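Local coordinates for soluble lytic murein transglycosylase (Pseudomonas aeruginosa, PDB 5OHU), which turns over peptidoglycan as a lytic transglycosylase, probably cleaving its glycan strands both from their ends and within the chain, at residues K186-R192 with L243-R247; K274-R279 with Y300-D306. Residue numbers count along the deposited sequence, not the author numbering.

Contact 1: residues K186-R192 with L243-R247; sequences KLAAEAR and LGLRR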
ATOM      1  N   LYS A 186     -20.261   0.444  16.874  1.00 25.62           N
ATOM      2  CA  LYS A 186     -18.867   0.591  17.267  1.00 23.42           C
ATOM      3  C   LYS A 186     -17.961   0.659  16.037  1.00 29.25           C
ATOM      4  O   LYS A 186     -17.093   1.543  15.934  1.00 19.12           O
ATOM      5  CB  LYS A 186     -18.504  -0.572  18.188  1.00 19.82           C
ATOM      6  CG  LYS A 186     -17.149  -0.510  18.849  1.00 32.95           C
ATOM      7  CD  LYS A 186     -17.006  -1.643  19.873  1.00 40.09           C
ATOM      8  CE  LYS A 186     -15.586  -2.191  19.916  1.00 48.11           C
ATOM      9  NZ  LYS A 186     -15.404  -3.206  20.992  1.00 50.11           N
ATOM     10  N   LEU A 187     -18.191  -0.237  15.067  1.00 24.05           N
ATOM     11  CA  LEU A 187     -17.401  -0.241  13.839  1.00 17.38           C
ATOM     12  C   LEU A 187     -17.586   1.048  13.057  1.00 18.57           C
ATOM     13  O   LEU A 187     -16.630   1.561  12.461  1.00 18.87           O
ATOM     14  CB  LEU A 187     -17.798  -1.433  12.971  1.00 18.09           C
ATOM     15  CG  LEU A 187     -17.490  -2.776  13.613  1.00 21.73           C
ATOM     16  CD1 LEU A 187     -18.097  -3.927  12.810  1.00 17.43           C
ATOM     17  CD2 LEU A 187     -15.982  -2.915  13.714  1.00 17.31           C
ATOM     18  N   ALA A 188     -18.817   1.566  13.018  1.00 17.22           N
ATOM     19  CA  ALA A 188     -19.058   2.813  12.307  1.00 15.48           C
ATOM     20  C   ALA A 188     -18.354   3.969  13.003  1.00 23.35           C
ATOM     21  O   ALA A 188     -17.811   4.868  12.345  1.00 19.09           O
ATOM     22  CB  ALA A 188     -20.562   3.077  12.201  1.00 12.78           C
ATOM     23  N   ALA A 189     -18.354   3.960  14.339  1.00 18.17           N
ATOM     24  CA  ALA A 189     -17.673   5.011  15.080  1.00 15.98           C
ATOM     25  C   ALA A 189     -16.172   4.929  14.870  1.00 18.89           C
ATOM     26  O   ALA A 189     -15.508   5.959  14.712  1.00 22.88           O
ATOM     27  CB  ALA A 189     -18.026   4.913  16.568  1.00 23.64           C
ATOM     28  N   GLU A 190     -15.631   3.704  14.815  1.00 20.31           N
ATOM     29  CA  GLU A 190     -14.199   3.526  14.572  1.00 26.80           C
ATOM     30  C   GLU A 190     -13.799   4.060  13.201  1.00 27.53           C
ATOM     31  O   GLU A 190     -12.741   4.671  13.048  1.00 35.05           O
ATOM     32  CB  GLU A 190     -13.825   2.047  14.699  1.00 27.12           C
ATOM     33  CG  GLU A 190     -13.808   1.540  16.136  1.00 40.26           C
ATOM     34  CD  GLU A 190     -13.768   0.026  16.242  1.00 47.73           C
ATOM     35  OE1 GLU A 190     -13.958  -0.643  15.209  1.00 61.54           O
ATOM     36  OE2 GLU A 190     -13.564  -0.497  17.360  1.00 44.88           O
ATOM     37  N   ALA A 191     -14.628   3.828  12.191  1.00 27.62           N
ATOM     38  CA  ALA A 191     -14.339   4.271  10.836  1.00 21.58           C
ATOM     39  C   ALA A 191     -14.710   5.726  10.608  1.00 28.50           C
ATOM     40  O   ALA A 191     -14.616   6.200   9.470  1.00 31.48           O
ATOM     41  CB  ALA A 191     -15.072   3.386   9.827  1.00 17.65           C
ATOM     42  N   ARG A 192     -15.145   6.429  11.658  1.00 27.69           N
ATOM     43  CA  ARG A 192     -15.490   7.851  11.583  1.00 27.56           C
ATOM     44  C   ARG A 192     -16.654   8.106  10.633  1.00 24.41           C
ATOM     45  O   ARG A 192     -16.763   9.193  10.064  1.00 28.28           O
ATOM     46  CB  ARG A 192     -14.281   8.704  11.179  1.00 26.03           C
ATOM     47  CG  ARG A 192     -13.056   8.511  12.045  1.00 29.34           C
ATOM     48  CD  ARG A 192     -11.865   9.318  11.547  1.00 35.42           C
ATOM     49  NE  ARG A 192     -10.620   8.844  12.148  1.00 41.19           N
ATOM     50  CZ  ARG A 192      -9.975   9.455  13.142  1.00 45.35           C
ATOM     51  NH1 ARG A 192     -10.449  10.584  13.656  1.00 47.19           N
ATOM     52  NH2 ARG A 192      -8.851   8.931  13.626  1.00 43.24           N
ATOM     53  N   LEU A 243     -13.239   2.595  23.107  1.00 17.92           N
ATOM     54  CA  LEU A 243     -13.142   3.240  21.804  1.00 15.41           C
ATOM     55  C   LEU A 243     -12.473   4.599  21.932  1.00 19.04           C
ATOM     56  O   LEU A 243     -11.568   4.940  21.154  1.00 19.25           O
ATOM     57  CB  LEU A 243     -14.532   3.372  21.172  1.00 19.06           C
ATOM     58  CG  LEU A 243     -14.512   3.892  19.729  1.00 26.56           C
ATOM     59  CD1 LEU A 243     -15.484   3.095  18.886  1.00 30.46           C
ATOM     60  CD2 LEU A 243     -14.865   5.359  19.691  1.00 27.22           C
ATOM     61  N   GLY A 244     -12.889   5.378  22.933  1.00 12.41           N
ATOM     62  CA  GLY A 244     -12.308   6.698  23.110  1.00 12.40           C
ATOM     63  C   GLY A 244     -10.828   6.651  23.444  1.00 12.18           C
ATOM     64  O   GLY A 244     -10.043   7.452  22.933  1.00 14.81           O
ATOM     65  N   LEU A 245     -10.414   5.699  24.279  1.00 23.17           N
ATOM     66  CA  LEU A 245      -8.990   5.630  24.598  1.00 21.73           C
ATOM     67  C   LEU A 245      -8.167   5.216  23.392  1.00 17.85           C
ATOM     68  O   LEU A 245      -7.056   5.720  23.196  1.00 15.48           O
ATOM     69  CB  LEU A 245      -8.722   4.686  25.764  1.00 12.22           C
ATOM     70  CG  LEU A 245      -9.373   5.126  27.063  1.00 12.52           C
ATOM     71  CD1 LEU A 245      -9.516   3.963  28.030  1.00 17.23           C
ATOM     72  CD2 LEU A 245      -8.537   6.229  27.644  1.00 12.48           C
ATOM     73  N   ARG A 246      -8.694   4.312  22.566  1.00 18.29           N
ATOM     74  CA  ARG A 246      -7.970   3.922  21.355  1.00 18.83           C
ATOM     75  C   ARG A 246      -7.855   5.095  20.397  1.00 23.09           C
ATOM     76  O   ARG A 246      -6.804   5.304  19.777  1.00 30.44           O
ATOM     77  CB  ARG A 246      -8.663   2.736  20.673  1.00 22.93           C
ATOM     78  CG  ARG A 246      -7.996   1.392  20.987  1.00 34.00           C
ATOM     79  CD  ARG A 246      -8.988   0.337  21.413  1.00 43.97           C
ATOM     80  NE  ARG A 246     -10.170   0.310  20.556  1.00 57.32           N
ATOM     81  CZ  ARG A 246     -11.374  -0.110  20.943  1.00 64.35           C
ATOM     82  NH1 ARG A 246     -11.564  -0.545  22.190  1.00 65.83           N
ATOM     83  NH2 ARG A 246     -12.381  -0.082  20.078  1.00 59.42           N
ATOM     84  N   ARG A 247      -8.929   5.870  20.263  1.00 18.69           N
ATOM     85  CA  ARG A 247      -8.880   7.062  19.429  1.00 15.59           C
ATOM     86  C   ARG A 247      -7.903   8.073  20.014  1.00 23.40           C
ATOM     87  O   ARG A 247      -7.004   8.562  19.320  1.00 20.15           O
ATOM     88  CB  ARG A 247     -10.294   7.646  19.304  1.00 16.55           C
ATOM     89  CG  ARG A 247     -10.424   8.963  18.529  1.00 23.79           C
ATOM     90  CD  ARG A 247     -10.251   8.833  17.006  1.00 26.26           C
ATOM     91  NE  ARG A 247     -10.862   7.635  16.425  1.00 28.02           N
ATOM     92  CZ  ARG A 247     -12.112   7.572  15.967  1.00 31.69           C
ATOM     93  NH1 ARG A 247     -12.906   8.627  16.038  1.00 26.58           N
ATOM     94  NH2 ARG A 247     -12.570   6.447  15.423  1.00 32.66           N
TER
HETATM   95  O   HOH W   1     -14.215  -0.862  22.402  1.00 55.74           O

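Contact 2: residues K274-R279 with Y300-D306; sequences KVAIAR and YDPGLRD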
ATOM      1  N   LYS A 274      -9.102  -4.748  26.761  1.00 20.89           N
ATOM      2  CA  LYS A 274      -7.964  -4.240  27.514  1.00 21.40           C
ATOM      3  C   LYS A 274      -6.655  -4.472  26.765  1.00 25.24           C
ATOM      4  O   LYS A 274      -5.799  -3.585  26.720  1.00 27.11           O
ATOM      5  CB  LYS A 274      -7.916  -4.879  28.897  1.00 34.24           C
ATOM      6  CG  LYS A 274      -7.132  -4.070  29.907  1.00 37.13           C
ATOM      7  CD  LYS A 274      -7.105  -4.768  31.259  1.00 57.59           C
ATOM      8  CE  LYS A 274      -8.510  -5.076  31.766  1.00 66.31           C
ATOM      9  NZ  LYS A 274      -8.495  -5.714  33.115  1.00 70.72           N
ATOM     10  N   VAL A 275      -6.484  -5.647  26.153  1.00 27.18           N
ATOM     11  CA  VAL A 275      -5.273  -5.894  25.375  1.00 26.83           C
ATOM     12  C   VAL A 275      -5.213  -4.961  24.174  1.00 21.11           C
ATOM     13  O   VAL A 275      -4.156  -4.418  23.849  1.00 27.40           O
ATOM     14  CB  VAL A 275      -5.188  -7.372  24.949  1.00 31.78           C
ATOM     15  CG1 VAL A 275      -4.373  -7.508  23.691  1.00 23.11           C
ATOM     16  CG2 VAL A 275      -4.550  -8.194  26.053  1.00 41.45           C
ATOM     17  N   ALA A 276      -6.341  -4.748  23.505  1.00 18.89           N
ATOM     18  CA  ALA A 276      -6.349  -3.855  22.353  1.00 17.10           C
ATOM     19  C   ALA A 276      -5.995  -2.436  22.766  1.00 27.71           C
ATOM     20  O   ALA A 276      -5.166  -1.781  22.124  1.00 29.00           O
ATOM     21  CB  ALA A 276      -7.718  -3.877  21.664  1.00 15.75           C
ATOM     22  N   ILE A 277      -6.626  -1.939  23.836  1.00 22.86           N
ATOM     23  CA  ILE A 277      -6.320  -0.597  24.319  1.00 17.05           C
ATOM     24  C   ILE A 277      -4.835  -0.475  24.627  1.00 20.47           C
ATOM     25  O   ILE A 277      -4.147   0.436  24.142  1.00 19.25           O
ATOM     26  CB  ILE A 277      -7.170  -0.265  25.555  1.00 20.44           C
ATOM     27  CG1 ILE A 277      -8.656  -0.308  25.203  1.00 31.89           C
ATOM     28  CG2 ILE A 277      -6.797   1.099  26.073  1.00 18.41           C
ATOM     29  CD1 ILE A 277      -9.572  -0.210  26.437  1.00 34.49           C
ATOM     30  N   ALA A 278      -4.325  -1.405  25.437  1.00 12.08           N
ATOM     31  CA  ALA A 278      -2.936  -1.359  25.871  1.00 13.40           C
ATOM     32  C   ALA A 278      -1.987  -1.392  24.684  1.00 23.26           C
ATOM     33  O   ALA A 278      -0.993  -0.657  24.650  1.00 20.69           O
ATOM     34  CB  ALA A 278      -2.646  -2.529  26.812  1.00 14.19           C
ATOM     35  N   ARG A 279      -2.282  -2.229  23.693  1.00 25.72           N
ATOM     36  CA  ARG A 279      -1.387  -2.323  22.548  1.00 26.62           C
ATOM     37  C   ARG A 279      -1.416  -1.048  21.714  1.00 18.61           C
ATOM     38  O   ARG A 279      -0.362  -0.575  21.270  1.00 21.12           O
ATOM     39  CB  ARG A 279      -1.725  -3.563  21.719  1.00 26.68           C
ATOM     40  CG  ARG A 279      -1.313  -4.865  22.440  1.00 28.25           C
ATOM     41  CD  ARG A 279      -1.459  -6.116  21.543  1.00 30.39           C
ATOM     42  NE  ARG A 279      -1.361  -7.368  22.298  1.00 37.09           N
ATOM     43  CZ  ARG A 279      -1.690  -8.564  21.809  1.00 39.73           C
ATOM     44  NH1 ARG A 279      -2.143  -8.670  20.566  1.00 45.67           N
ATOM     45  NH2 ARG A 279      -1.584  -9.653  22.563  1.00 26.72           N
ATOM     46  N   TYR A 300       1.354  -6.753  28.140  1.00 16.91           N
ATOM     47  CA  TYR A 300       0.177  -7.092  27.358  1.00 21.18           C
ATOM     48  C   TYR A 300       0.492  -7.866  26.084  1.00 22.94           C
ATOM     49  O   TYR A 300      -0.438  -8.256  25.377  1.00 22.63           O
ATOM     50  CB  TYR A 300      -0.641  -5.828  27.071  1.00 25.38           C
ATOM     51  CG  TYR A 300      -1.412  -5.446  28.323  1.00 26.45           C
ATOM     52  CD1 TYR A 300      -2.621  -6.052  28.620  1.00 26.03           C
ATOM     53  CD2 TYR A 300      -0.887  -4.548  29.254  1.00 31.56           C
ATOM     54  CE1 TYR A 300      -3.311  -5.750  29.784  1.00 32.85           C
ATOM     55  CE2 TYR A 300      -1.574  -4.239  30.427  1.00 31.63           C
ATOM     56  CZ  TYR A 300      -2.787  -4.845  30.681  1.00 36.78           C
ATOM     57  OH  TYR A 300      -3.490  -4.561  31.831  1.00 43.74           O
ATOM     58  N   ASP A 301       1.767  -8.140  25.797  1.00 21.54           N
ATOM     59  CA  ASP A 301       2.085  -9.116  24.762  1.00 19.39           C
ATOM     60  C   ASP A 301       3.293  -9.943  25.196  1.00 18.74           C
ATOM     61  O   ASP A 301       4.330  -9.957  24.517  1.00 20.42           O
ATOM     62  CB  ASP A 301       2.317  -8.415  23.423  1.00 17.30           C
ATOM     63  CG  ASP A 301       2.289  -9.378  22.236  1.00 27.61           C
ATOM     64  OD1 ASP A 301       1.764 -10.500  22.388  1.00 30.57           O
ATOM     65  OD2 ASP A 301       2.751  -8.994  21.134  1.00 32.92           O
ATOM     66  N   PRO A 302       3.202 -10.652  26.321  1.00 22.10           N
ATOM     67  CA  PRO A 302       4.377 -11.409  26.786  1.00 17.18           C
ATOM     68  C   PRO A 302       4.830 -12.483  25.807  1.00 24.46           C
ATOM     69  O   PRO A 302       6.028 -12.797  25.760  1.00 27.08           O
ATOM     70  CB  PRO A 302       3.895 -12.015  28.113  1.00 19.97           C
ATOM     71  CG  PRO A 302       2.420 -12.154  27.933  1.00 21.41           C
ATOM     72  CD  PRO A 302       2.008 -10.927  27.146  1.00 22.20           C
ATOM     73  N   GLY A 303       3.922 -13.045  25.016  1.00 19.42           N
ATOM     74  CA  GLY A 303       4.298 -14.097  24.096  1.00 30.88           C
ATOM     75  C   GLY A 303       4.627 -13.655  22.684  1.00 37.91           C
ATOM     76  O   GLY A 303       4.776 -14.508  21.803  1.00 34.71           O
ATOM     77  N   LEU A 304       4.722 -12.349  22.440  1.00 31.89           N
ATOM     78  CA  LEU A 304       5.113 -11.801  21.144  1.00 24.80           C
ATOM     79  C   LEU A 304       4.192 -12.289  20.022  1.00 24.94           C
ATOM     80  O   LEU A 304       4.634 -12.787  18.986  1.00 24.73           O
ATOM     81  CB  LEU A 304       6.577 -12.119  20.840  1.00 19.64           C
ATOM     82  CG  LEU A 304       7.600 -11.792  21.938  1.00 22.77           C
ATOM     83  CD1 LEU A 304       9.015 -12.188  21.490  1.00 18.23           C
ATOM     84  CD2 LEU A 304       7.556 -10.332  22.334  1.00 25.72           C
ATOM     85  N   ARG A 305       2.897 -12.117  20.228  1.00 26.21           N
ATOM     86  CA  ARG A 305       1.918 -12.486  19.214  1.00 29.47           C
ATOM     87  C   ARG A 305       1.675 -11.384  18.200  1.00 24.44           C
ATOM     88  O   ARG A 305       1.230 -11.671  17.086  1.00 33.96           O
ATOM     89  CB  ARG A 305       0.585 -12.858  19.874  1.00 28.68           C
ATOM     90  CG  ARG A 305       0.688 -14.000  20.848  1.00 41.52           C
ATOM     91  CD  ARG A 305       1.662 -15.032  20.317  1.00 46.61           C
ATOM     92  NE  ARG A 305       2.248 -15.855  21.389  1.00 50.80           N
ATOM     93  CZ  ARG A 305       2.844 -17.038  21.221  1.00 55.06           C
ATOM     94  NH1 ARG A 305       2.942 -17.541  20.001  1.00 67.04           N
ATOM     95  NH2 ARG A 305       3.345 -17.697  22.270  1.00 48.72           N
ATOM     96  N   ASP A 306       1.936 -10.141  18.564  1.00 27.57           N
ATOM     97  CA  ASP A 306       1.631  -8.993  17.722  1.00 24.34           C
ATOM     98  C   ASP A 306       2.956  -8.484  17.157  1.00 24.14           C
ATOM     99  O   ASP A 306       3.766  -7.883  17.879  1.00 18.15           O
ATOM    100  CB  ASP A 306       0.894  -7.935  18.538  1.00 26.11           C
ATOM    101  CG  ASP A 306       0.368  -6.815  17.701  1.00 30.69           C
ATOM    102  OD1 ASP A 306       1.072  -6.370  16.776  1.00 30.59           O
ATOM    103  OD2 ASP A 306      -0.750  -6.351  17.987  1.00 40.83           O
TER
HETATM  104  O   HOH W   2      -5.681  -6.968  32.960  1.00 50.91           O
HETATM  105  O   HOH W   3      -3.581  -6.969  19.493  1.00 40.13           O

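Contact 1: residues K186-R192 with L243-R247
Two nearly parallel helices of the alpha-superhelical region, 178-190 and 235-251, meet here with short axis segments 11.4 Å apart at 20°, and polar side chains bridge most of the gap. The carbonyl of Ala189 is used twice: it accepts the backbone N of Arg192 (3.1 Å) in the Schellman motif that ends the helix, and Arg247 NH2 reaches the same Ala189 O at 3.1 Å with good geometry, so the arginine of one helix marks the C-terminal end of the other. Arg247 NH1 has a weak bond to Tyr194. Although both are cations, the guanidinium of Arg192 lies flat on that of Arg247, centres 4.0 Å apart. On the other flank, Glu190 OE2 and Arg246 NH2 form a salt bridge at 3.0 Å, weak as a hydrogen bond. Arg246 NH1 donates to water 1 at 2.7 Å; Lys186 NZ reaches this water weakly at 3.0 Å, its stronger partners being Asp239 and a bound phosphate. Between the polar flanks, Leu243 CD1 packs on Glu190 CG (3.6 Å) and Ala189 CB (3.9 Å). Helix 208-219 adjoins this apolar centre through Ala218, and helix 271-287 meets Arg246 through Ile277 and Glu280.

Contact 2: residues K274-R279 with Y300-D306
An arginine-aspartate salt-bridge network, set beside a tyrosine packed on a helix, fastens the loop between helices 293-300 and 307-319 to helix 271-287. Arg279 extends from the helix to the loop, where both its NE and NH2 make weak hydrogen bonds, each 3.3 Å long, to Tyr300 O, a carbonyl at the end of helix 293-300. Asp301 OD1 sits over one face of the guanidinium, 3.5 Å from Arg279 NH2, so this salt bridge is one of charge alone. The carboxylate instead directs its hydrogen bonds into its own loop: Arg305 N to Asp301 OD1 and Asp306 N to Asp301 OD2, both 2.9 Å, bracing the type I turn from Asp301 to Leu304. Asp306 OD2 completes the network with a long salt bridge to Arg279 NH1 (3.7 Å), and water 3 joins the same two atoms, at 2.5 Å from Arg279 NH1 and 3.3 Å from Asp306 OD2. Tyr300 supplies the apolar half: Ala278 CB makes a CH-pi contact 3.8 Å from the ring centroid, while Val275 CG2 lies at the ring edge, 3.9 Å from Tyr300 CD1. Asp306 OD1 N-caps helix 307-319 at Val309, Leu304 packs on Thr310 and Arg313 of that helix, and Ile277 of helix 271-287 meets helix 235-251.

Following the chain from the N terminus, helix 178-190 is left at contact 1, and 50 intervening residues, including helices 194-201 and 208-219, lead back to it on helix 235-251. Only after that loop has closed does contact 2 open on helix 271-287; its shorter loop of 20 residues runs through helix 293-300 and closes just before helix 307-319. The two contacts are thus in series, neither nesting nor crossing. Their centres are 19 Å apart, yet they touch: Ile277 CG1 packs on Arg246 CD at 3.9 Å and Ile277 CG2 on Leu245 CB at 4.1 Å. Helices 235-251 and 271-287 therefore join both loops into one continuous run of the helical superstructure.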